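PDB 2P6C: aq_2013 protein from Aquifex aeolicus, which is of unknown function but belongs to the uncharacterised YjbQ (UPF0047) family and assembles as three copies of one chain. Local coordinates for residues R20-V25 / Q115-A120; G37-S42 / V130-I135; T47-I52 / L94-Q99. One frame throughout, in Å; residues are numbered along the deposited sequence.

In the fold
From the N terminus, strand 17-20 leads into helix 22-32, where contact 1 opens; strand 37-43 opens contact 2 and strand 48-53 opens contact 3. The closures come in a different order. Contact 3 closes first, at residues 94-99, and so nests inside both other loops. Contact 1 closes at 115-120 and contact 2 at 130-135, so these two cross. Contact 2 joins two central strands of the four-stranded antiparallel sheet. Contacts 1 and 3 both reach the three-stranded sheet, in which strand 116-121 lies between strands 17-20 and 48-53. V25 and I21 of contact 1 pack on C39 and V41 of contact 2, linking helix 22-32 to the larger sheet.

Contact 1. Residues R20-V25 / Q115-A120; sequences RITDEV and QEIFYA
R20 faces F118 in a non-hydrogen-bonded antiparallel pair, and its side chain illustrates how one long residue can serve an acid and a ring. R20 CB lies 3.5 Å from E116 OE2. With CG anti to the carbonyl carbon (chi1 -79°), R20 CG touches two partners, 3.3 Å from E116 OE2 and 3.4 Å from F118 CE2. CD stays near the same oxygen, and the salt bridge from R20 NE to E116 OE2 is long, 3.8 Å. At the tip F118 CE2 sits over the centre of one guanidinium face, the planes 66° apart, and NH2 pairs with D55. Strand 116-121 is the middle strand of the three-stranded antiparallel sheet, with 17-20 at its side, and its I117 is gripped twice: I21 N donates to I117 O at 3.1 Å, almost straight (174°), and I117 N donates to T22 OG1 at 2.7 Å. I21 CG1 packs on I117 CG2, while V25 CG2 meets I117 CD1 at 4.0 Å. T22 OG1 thus accepts from the strand where helix 22-32 begins, and R20, at the exposed margin of an otherwise buried contact, would probably have its charge partly offset by E116 and D55.

Contact 2. Residues G37-S42 / V130-I135; sequences GLCLVS and VVIKII
C39 holds SG anti to its backbone N (chi1 176°) and I134 turns CG1 anti to its own carbonyl carbon (chi1 -66°), which brings C39 SG to 3.8 Å from I134 CG1. I132 brings its CG2 branch to the same sulfur, C39 SG to I132 CG2 being 4.0 Å. V41 CG1 and V130 CG1 touch at 3.9 Å, each methyl anti to its backbone N. Beneath these side chains runs a regular antiparallel ladder, the strand axes 169° apart in direction. The hydrogen-bonded pairs are L38 with I135, L40 with K133 and S42 with V131, each exchanging two N-H to O bonds; the shortest is V131 N to S42 O at 2.8 Å. Between them the CA-H groups of V41, I132 and I134 point at carbonyl oxygens opposite, I132 CA to L40 O at 3.3 Å. The pair is flanked by strand 2-10 beside 128-136 and by strand 99-104 beside 37-43. Helix 22-32 lies over the C39, I132 and I134 face through V25, A28 and V29. The other face, with L38, L40, K133 and I135, meets neighbouring subunits; K133 NZ bonds T5 OG1 of its own chain and forms a salt bridge with E36 of the third subunit.

Contact 3. Residues T47-I52 / L94-Q99; sequences TSSVII and LLTHLQ. With PO4 (phosphate ion), chain C.
S49 and T96 meet through their hydroxyls: S49 OG, anti to its carbonyl carbon (chi1 -64°), donates to T96 OG1 at 3.1 Å. The threonine hydroxyl is in turn bonded to K92 O one helical turn back, so the chain of polar contacts runs from strand to helix end; S49 OG also has a weak bond from N93 ND2. An alanine at S49 would probably leave T96 OG1 without its donor and N93 ND2 without this weak acceptor, loosening the strand's hold on the helix end. The main chain adds V50 N to L98 O at 3.1 Å, the donor standing well above the carbonyl plane (58° out of it). A water lies within bonding distance of both V50 O (2.9 Å) and T96 O (2.8 Å), able to bridge them. This is the point where helix 87-96 ends, H97 takes positive phi, and the chain passes beside strand 48-53, an outer strand of the three-stranded sheet, into strand 99-104 of the four-stranded one. Here H97 meets the H97 rings of the other two subunits edge-to-face. Apolar packing is slight: I51 CG2 rests on T96 CB at 3.6 Å, the two side chains crossing obliquely. Just before strand 48-53, T47 OG1 donates to O4 of a phosphate ion at 2.8 Å; the ion, probably from the crystallisation liquor, is also bonded by R126 NH1 and H45 ND1.

Contact 1. Residues R20-V25 / Q115-A120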
loop_
_atom_site.group_PDB
_atom_site.type_symbol
_atom_site.label_atom_id
_atom_site.label_comp_id
_atom_site.label_asym_id
_atom_site.label_seq_id
_atom_site.Cartn_x
_atom_site.Cartn_y
_atom_site.Cartn_z
ATOM N N ARG A 20 -3.592 -7.400 -17.627
ATOM C CA ARG A 20 -3.968 -6.007 -17.706
ATOM C C ARG A 20 -5.438 -5.846 -17.371
ATOM O O ARG A 20 -6.300 -6.549 -17.882
ATOM C CB ARG A 20 -3.717 -5.529 -19.132
ATOM C CG ARG A 20 -2.245 -5.228 -19.386
ATOM C CD ARG A 20 -2.026 -4.633 -20.777
ATOM N NE ARG A 20 -0.671 -4.106 -20.883
ATOM C CZ ARG A 20 0.316 -4.989 -21.097
ATOM N NH1 ARG A 20 0.042 -6.273 -21.259
ATOM N NH2 ARG A 20 1.583 -4.576 -21.061
ATOM N N ILE A 21 -5.734 -4.927 -16.458
ATOM C CA ILE A 21 -7.166 -4.702 -16.073
ATOM C C ILE A 21 -7.470 -3.229 -16.074
ATOM O O ILE A 21 -8.510 -2.782 -15.608
ATOM C CB ILE A 21 -7.555 -5.251 -14.660
ATOM C CG1 ILE A 21 -6.611 -4.654 -13.613
ATOM C CG2 ILE A 21 -7.382 -6.782 -14.638
ATOM C CD1 ILE A 21 -7.038 -4.973 -12.183
ATOM N N THR A 22 -6.593 -2.399 -16.628
ATOM C CA THR A 22 -6.858 -0.966 -16.674
ATOM C C THR A 22 -8.179 -0.632 -17.372
ATOM O O THR A 22 -8.980 0.144 -16.854
ATOM C CB THR A 22 -5.712 -0.213 -17.368
ATOM O OG1 THR A 22 -4.510 -0.378 -16.601
ATOM C CG2 THR A 22 -6.035 1.264 -17.484
ATOM N N ASP A 23 -8.417 -1.218 -18.542
ATOM C CA ASP A 23 -9.660 -0.943 -19.251
ATOM C C ASP A 23 -10.869 -1.427 -18.464
ATOM O O ASP A 23 -11.927 -0.814 -18.521
ATOM C CB ASP A 23 -9.647 -1.569 -20.644
ATOM C CG ASP A 23 -8.882 -0.731 -21.646
ATOM O OD1 ASP A 23 -8.505 0.419 -21.302
ATOM O OD2 ASP A 23 -8.665 -1.216 -22.775
ATOM N N GLU A 24 -10.710 -2.514 -17.716
ATOM C CA GLU A 24 -11.781 -3.003 -16.885
ATOM C C GLU A 24 -12.169 -1.991 -15.839
ATOM O O GLU A 24 -13.341 -1.753 -15.581
ATOM C CB GLU A 24 -11.302 -4.268 -16.188
ATOM C CG GLU A 24 -12.049 -5.491 -16.706
ATOM C CD GLU A 24 -11.212 -6.096 -17.801
ATOM O OE1 GLU A 24 -10.152 -5.560 -18.113
ATOM O OE2 GLU A 24 -11.608 -7.136 -18.305
ATOM N N VAL A 25 -11.145 -1.399 -15.229
ATOM C CA VAL A 25 -11.358 -0.397 -14.177
ATOM C C VAL A 25 -11.940 0.876 -14.778
ATOM O O VAL A 25 -12.801 1.527 -14.176
ATOM C CB VAL A 25 -10.032 -0.035 -13.450
ATOM C CG1 VAL A 25 -10.270 1.119 -12.456
ATOM C CG2 VAL A 25 -9.489 -1.256 -12.713
ATOM N N GLN A 115 1.632 4.604 -16.175
ATOM C CA GLN A 115 0.932 3.730 -15.222
ATOM C C GLN A 115 -0.089 2.795 -15.904
ATOM O O GLN A 115 -0.887 3.206 -16.737
ATOM C CB GLN A 115 0.231 4.612 -14.181
ATOM C CG GLN A 115 1.187 5.122 -13.096
ATOM C CD GLN A 115 0.414 5.900 -12.050
ATOM O OE1 GLN A 115 -0.552 6.595 -12.319
ATOM N NE2 GLN A 115 0.894 5.754 -10.799
ATOM N N GLU A 116 -0.076 1.530 -15.511
ATOM C CA GLU A 116 -1.022 0.537 -16.002
ATOM C C GLU A 116 -1.373 -0.322 -14.791
ATOM O O GLU A 116 -0.500 -0.662 -13.999
ATOM C CB GLU A 116 -0.380 -0.327 -17.090
ATOM C CG GLU A 116 -1.205 -1.554 -17.503
ATOM C CD GLU A 116 -2.356 -1.220 -18.437
ATOM O OE1 GLU A 116 -2.460 -0.053 -18.875
ATOM O OE2 GLU A 116 -3.157 -2.133 -18.742
ATOM N N ILE A 117 -2.646 -0.658 -14.638
ATOM C CA ILE A 117 -3.081 -1.481 -13.513
ATOM C C ILE A 117 -3.060 -2.951 -13.917
ATOM O O ILE A 117 -3.596 -3.319 -14.960
ATOM C CB ILE A 117 -4.524 -1.134 -13.086
ATOM C CG1 ILE A 117 -4.645 0.365 -12.814
ATOM C CG2 ILE A 117 -4.906 -1.929 -11.836
ATOM C CD1 ILE A 117 -6.072 0.808 -12.535
ATOM N N PHE A 118 -2.445 -3.796 -13.098
ATOM C CA PHE A 118 -2.401 -5.220 -13.405
ATOM C C PHE A 118 -2.936 -6.055 -12.268
ATOM O O PHE A 118 -2.895 -5.646 -11.108
ATOM C CB PHE A 118 -0.969 -5.709 -13.646
ATOM C CG PHE A 118 -0.334 -5.185 -14.890
ATOM C CD1 PHE A 118 0.298 -3.950 -14.897
ATOM C CD2 PHE A 118 -0.310 -5.962 -16.051
ATOM C CE1 PHE A 118 0.952 -3.493 -16.040
ATOM C CE2 PHE A 118 0.334 -5.519 -17.191
ATOM C CZ PHE A 118 0.973 -4.279 -17.191
ATOM N N TYR A 119 -3.448 -7.228 -12.615
ATOM C CA TYR A 119 -3.835 -8.216 -11.627
ATOM C C TYR A 119 -2.690 -9.173 -11.672
ATOM O O TYR A 119 -2.447 -9.797 -12.695
ATOM C CB TYR A 119 -5.123 -8.968 -12.044
ATOM C CG TYR A 119 -5.411 -10.140 -11.120
ATOM C CD1 TYR A 119 -5.638 -9.924 -9.753
ATOM C CD2 TYR A 119 -5.459 -11.454 -11.603
ATOM C CE1 TYR A 119 -5.900 -10.994 -8.897
ATOM C CE2 TYR A 119 -5.719 -12.525 -10.745
ATOM C CZ TYR A 119 -5.931 -12.293 -9.394
ATOM O OH TYR A 119 -6.145 -13.352 -8.526
ATOM N N ALA A 120 -1.923 -9.195 -10.595
ATOM C CA ALA A 120 -0.768 -10.061 -10.578
ATOM C C ALA A 120 -1.083 -11.365 -9.826
ATOM O O ALA A 120 -1.198 -11.409 -8.603
ATOM C CB ALA A 120 0.384 -9.273 -9.950
#

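Contact 2. Residues G37-S42 / V130-I135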
loop_
_atom_site.group_PDB
_atom_site.type_symbol
_atom_site.label_atom_id
_atom_site.label_comp_id
_atom_site.label_asym_id
_atom_site.label_seq_id
_atom_site.Cartn_x
_atom_site.Cartn_y
_atom_site.Cartn_z
ATOM N N GLY A 37 -13.615 11.581 -7.431
ATOM C CA GLY A 37 -13.676 10.596 -6.362
ATOM C C GLY A 37 -12.458 9.711 -6.207
ATOM O O GLY A 37 -11.366 10.024 -6.687
ATOM N N LEU A 38 -12.646 8.603 -5.503
ATOM C CA LEU A 38 -11.586 7.649 -5.276
ATOM C C LEU A 38 -12.007 6.298 -5.814
ATOM O O LEU A 38 -13.173 5.923 -5.782
ATOM C CB LEU A 38 -11.338 7.553 -3.770
ATOM C CG LEU A 38 -10.561 8.754 -3.227
ATOM C CD1 LEU A 38 -10.271 8.636 -1.730
ATOM C CD2 LEU A 38 -9.210 8.948 -3.915
ATOM N N CYS A 39 -11.042 5.540 -6.317
ATOM C CA CYS A 39 -11.307 4.232 -6.894
ATOM C C CYS A 39 -10.342 3.182 -6.351
ATOM O O CYS A 39 -9.167 3.163 -6.719
ATOM C CB CYS A 39 -11.184 4.321 -8.417
ATOM S SG CYS A 39 -11.365 2.741 -9.297
ATOM N N LEU A 40 -10.843 2.324 -5.464
ATOM C CA LEU A 40 -10.048 1.249 -4.872
ATOM C C LEU A 40 -10.124 -0.005 -5.748
ATOM O O LEU A 40 -11.208 -0.409 -6.175
ATOM C CB LEU A 40 -10.573 0.908 -3.468
ATOM C CG LEU A 40 -10.080 -0.392 -2.808
ATOM C CD1 LEU A 40 -8.595 -0.289 -2.428
ATOM C CD2 LEU A 40 -10.914 -0.665 -1.566
ATOM N N VAL A 41 -8.968 -0.613 -6.008
ATOM C CA VAL A 41 -8.890 -1.835 -6.807
ATOM C C VAL A 41 -8.028 -2.760 -5.975
ATOM O O VAL A 41 -6.829 -2.542 -5.809
ATOM C CB VAL A 41 -8.239 -1.566 -8.158
ATOM C CG1 VAL A 41 -8.370 -2.788 -9.045
ATOM C CG2 VAL A 41 -8.883 -0.346 -8.804
ATOM N N SER A 42 -8.652 -3.803 -5.451
ATOM C CA SER A 42 -7.968 -4.697 -4.544
ATOM C C SER A 42 -8.239 -6.175 -4.771
ATOM O O SER A 42 -9.363 -6.576 -5.088
ATOM C CB SER A 42 -8.398 -4.322 -3.120
ATOM O OG SER A 42 -7.679 -5.039 -2.142
ATOM N N VAL A 130 -11.258 -9.705 -7.882
ATOM C CA VAL A 130 -10.716 -8.395 -7.600
ATOM C C VAL A 130 -11.923 -7.491 -7.399
ATOM O O VAL A 130 -12.878 -7.597 -8.166
ATOM C CB VAL A 130 -9.931 -7.876 -8.820
ATOM C CG1 VAL A 130 -9.803 -6.356 -8.722
ATOM C CG2 VAL A 130 -8.541 -8.498 -8.920
ATOM N N VAL A 131 -11.917 -6.678 -6.316
ATOM C CA VAL A 131 -13.023 -5.700 -6.103
ATOM C C VAL A 131 -12.626 -4.324 -6.542
ATOM O O VAL A 131 -11.485 -3.895 -6.368
ATOM C CB VAL A 131 -13.550 -5.683 -4.628
ATOM C CG1 VAL A 131 -12.424 -5.414 -3.627
ATOM C CG2 VAL A 131 -14.597 -4.595 -4.463
ATOM N N ILE A 132 -13.594 -3.669 -7.222
ATOM C CA ILE A 132 -13.488 -2.257 -7.573
ATOM C C ILE A 132 -14.540 -1.502 -6.787
ATOM O O ILE A 132 -15.714 -1.739 -6.910
ATOM C CB ILE A 132 -13.775 -2.040 -9.069
ATOM C CG1 ILE A 132 -12.745 -2.776 -9.921
ATOM C CG2 ILE A 132 -13.663 -0.532 -9.402
ATOM C CD1 ILE A 132 -13.148 -2.859 -11.394
ATOM N N LYS A 133 -14.072 -0.600 -5.926
ATOM C CA LYS A 133 -15.022 0.163 -5.151
ATOM C C LYS A 133 -14.773 1.646 -5.357
ATOM O O LYS A 133 -13.693 2.162 -5.097
ATOM C CB LYS A 133 -14.831 -0.197 -3.677
ATOM C CG LYS A 133 -15.952 0.360 -2.799
ATOM C CD LYS A 133 -17.291 -0.326 -3.071
ATOM C CE LYS A 133 -18.233 -0.265 -1.860
ATOM N NZ LYS A 133 -19.252 -1.305 -1.976
ATOM N N ILE A 134 -15.823 2.292 -5.910
ATOM C CA ILE A 134 -15.751 3.720 -6.227
ATOM C C ILE A 134 -16.719 4.533 -5.384
ATOM O O ILE A 134 -17.859 4.150 -5.160
ATOM C CB ILE A 134 -16.128 3.894 -7.707
ATOM C CG1 ILE A 134 -15.042 3.221 -8.569
ATOM C CG2 ILE A 134 -16.150 5.406 -8.030
ATOM C CD1 ILE A 134 -15.297 3.116 -10.083
ATOM N N ILE A 135 -16.244 5.682 -4.878
ATOM C CA ILE A 135 -17.089 6.645 -4.092
ATOM C C ILE A 135 -16.707 8.036 -4.565
ATOM O O ILE A 135 -15.571 8.303 -4.937
ATOM C CB ILE A 135 -17.027 6.515 -2.548
ATOM C CG1 ILE A 135 -15.591 6.803 -2.006
ATOM C CG2 ILE A 135 -17.433 5.098 -2.045
ATOM C CD1 ILE A 135 -15.432 7.016 -0.468
#

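Contact 3. Residues T47-I52 / L94-Q99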
loop_
_atom_site.group_PDB
_atom_site.type_symbol
_atom_site.label_atom_id
_atom_site.label_comp_id
_atom_site.label_asym_id
_atom_site.label_seq_id
_atom_site.Cartn_x
_atom_site.Cartn_y
_atom_site.Cartn_z
ATOM N N THR A 47 -3.047 -14.559 -2.267
ATOM C CA THR A 47 -2.066 -15.150 -3.170
ATOM C C THR A 47 -2.037 -14.465 -4.551
ATOM O O THR A 47 -1.590 -15.025 -5.544
ATOM C CB THR A 47 -2.421 -16.628 -3.309
ATOM O OG1 THR A 47 -3.792 -16.741 -3.696
ATOM C CG2 THR A 47 -2.227 -17.341 -1.966
ATOM N N SER A 48 -2.539 -13.236 -4.563
ATOM C CA SER A 48 -2.600 -12.407 -5.749
ATOM C C SER A 48 -2.722 -10.957 -5.294
ATOM O O SER A 48 -3.200 -10.679 -4.187
ATOM C CB SER A 48 -3.806 -12.799 -6.612
ATOM O OG SER A 48 -5.039 -12.569 -5.948
ATOM N N SER A 49 -2.294 -10.036 -6.153
ATOM C CA SER A 49 -2.369 -8.591 -5.853
ATOM C C SER A 49 -2.738 -7.761 -7.098
ATOM O O SER A 49 -2.506 -8.176 -8.233
ATOM C CB SER A 49 -0.990 -8.119 -5.329
ATOM O OG SER A 49 -0.662 -8.759 -4.086
ATOM N N VAL A 50 -3.435 -6.592 -6.844
ATOM C CA VAL A 50 -3.504 -5.483 -7.811
ATOM C C VAL A 50 -2.371 -4.535 -7.532
ATOM O O VAL A 50 -2.159 -4.042 -6.428
ATOM C CB VAL A 50 -4.831 -4.717 -7.702
ATOM C CG1 VAL A 50 -4.852 -3.551 -8.718
ATOM C CG2 VAL A 50 -6.003 -5.629 -7.997
ATOM N N ILE A 51 -1.578 -4.375 -8.614
ATOM C CA ILE A 51 -0.335 -3.556 -8.629
ATOM C C ILE A 51 -0.449 -2.592 -9.809
ATOM O O ILE A 51 -1.165 -2.831 -10.773
ATOM C CB ILE A 51 1.040 -4.392 -8.642
ATOM C CG1 ILE A 51 1.149 -5.182 -9.949
ATOM C CG2 ILE A 51 1.042 -5.409 -7.485
ATOM C CD1 ILE A 51 2.549 -5.755 -10.174
ATOM N N ILE A 52 0.351 -1.538 -9.727
ATOM C CA ILE A 52 0.548 -0.606 -10.819
ATOM C C ILE A 52 1.985 -0.674 -11.238
ATOM O O ILE A 52 2.900 -0.455 -10.453
ATOM C CB ILE A 52 0.229 0.828 -10.363
ATOM C CG1 ILE A 52 -1.289 1.015 -10.272
ATOM C CG2 ILE A 52 0.761 1.836 -11.396
ATOM C CD1 ILE A 52 -1.680 2.346 -9.628
ATOM N N LEU A 94 2.324 -10.014 0.140
ATOM C CA LEU A 94 2.785 -9.072 1.152
ATOM C C LEU A 94 3.692 -8.017 0.521
ATOM O O LEU A 94 3.537 -6.820 0.729
ATOM C CB LEU A 94 3.551 -9.851 2.236
ATOM C CG LEU A 94 2.927 -9.731 3.639
ATOM C CD1 LEU A 94 3.928 -10.039 4.754
ATOM C CD2 LEU A 94 2.378 -8.334 3.927
ATOM N N LEU A 95 4.673 -8.499 -0.234
ATOM C CA LEU A 95 5.708 -7.728 -0.940
ATOM C C LEU A 95 5.137 -6.602 -1.832
ATOM O O LEU A 95 5.541 -5.449 -1.762
ATOM C CB LEU A 95 6.530 -8.700 -1.787
ATOM C CG LEU A 95 8.033 -8.593 -1.513
ATOM C CD1 LEU A 95 8.879 -9.033 -2.708
ATOM C CD2 LEU A 95 8.474 -7.169 -1.181
ATOM N N THR A 96 4.263 -7.034 -2.737
ATOM C CA THR A 96 3.683 -6.152 -3.743
ATOM C C THR A 96 2.497 -5.345 -3.247
ATOM O O THR A 96 2.109 -4.367 -3.876
ATOM C CB THR A 96 3.188 -6.944 -4.985
ATOM O OG1 THR A 96 2.277 -7.971 -4.571
ATOM C CG2 THR A 96 4.346 -7.568 -5.730
ATOM N N HIS A 97 1.925 -5.759 -2.125
ATOM C CA HIS A 97 0.736 -5.122 -1.554
ATOM C C HIS A 97 -0.492 -5.494 -2.379
ATOM O O HIS A 97 -0.505 -5.347 -3.601
ATOM C CB HIS A 97 0.851 -3.602 -1.502
ATOM C CG HIS A 97 -0.082 -2.977 -0.509
ATOM N ND1 HIS A 97 -0.175 -3.422 0.794
ATOM C CD2 HIS A 97 -0.957 -1.948 -0.617
ATOM C CE1 HIS A 97 -1.065 -2.695 1.444
ATOM N NE2 HIS A 97 -1.555 -1.793 0.610
ATOM N N LEU A 98 -1.539 -5.941 -1.699
ATOM C CA LEU A 98 -2.779 -6.447 -2.345
ATOM C C LEU A 98 -3.578 -5.402 -3.177
ATOM O O LEU A 98 -4.382 -5.738 -4.037
ATOM C CB LEU A 98 -3.680 -7.049 -1.263
ATOM C CG LEU A 98 -4.615 -6.018 -0.619
ATOM C CD1 LEU A 98 -5.777 -6.678 0.125
ATOM C CD2 LEU A 98 -3.901 -5.134 0.403
ATOM N N GLN A 99 -3.382 -4.103 -2.961
ATOM C CA GLN A 99 -4.232 -3.116 -3.617
ATOM C C GLN A 99 -3.604 -1.777 -4.024
ATOM O O GLN A 99 -2.442 -1.487 -3.746
ATOM C CB GLN A 99 -5.384 -2.801 -2.657
ATOM C CG GLN A 99 -4.896 -1.947 -1.464
ATOM C CD GLN A 99 -5.853 -1.872 -0.276
ATOM O OE1 GLN A 99 -5.725 -0.983 0.573
ATOM N NE2 GLN A 99 -6.796 -2.810 -0.196
HETATM P P PO4 C . -6.800 -18.231 -1.792
HETATM O O1 PO4 C . -7.350 -19.377 -1.023
HETATM O O2 PO4 C . -7.586 -18.120 -2.975
HETATM O O3 PO4 C . -6.730 -17.132 -0.895
HETATM O O4 PO4 C . -5.345 -18.574 -2.210
HETATM O O HOH W 1 0.143 -2.859 -5.100
#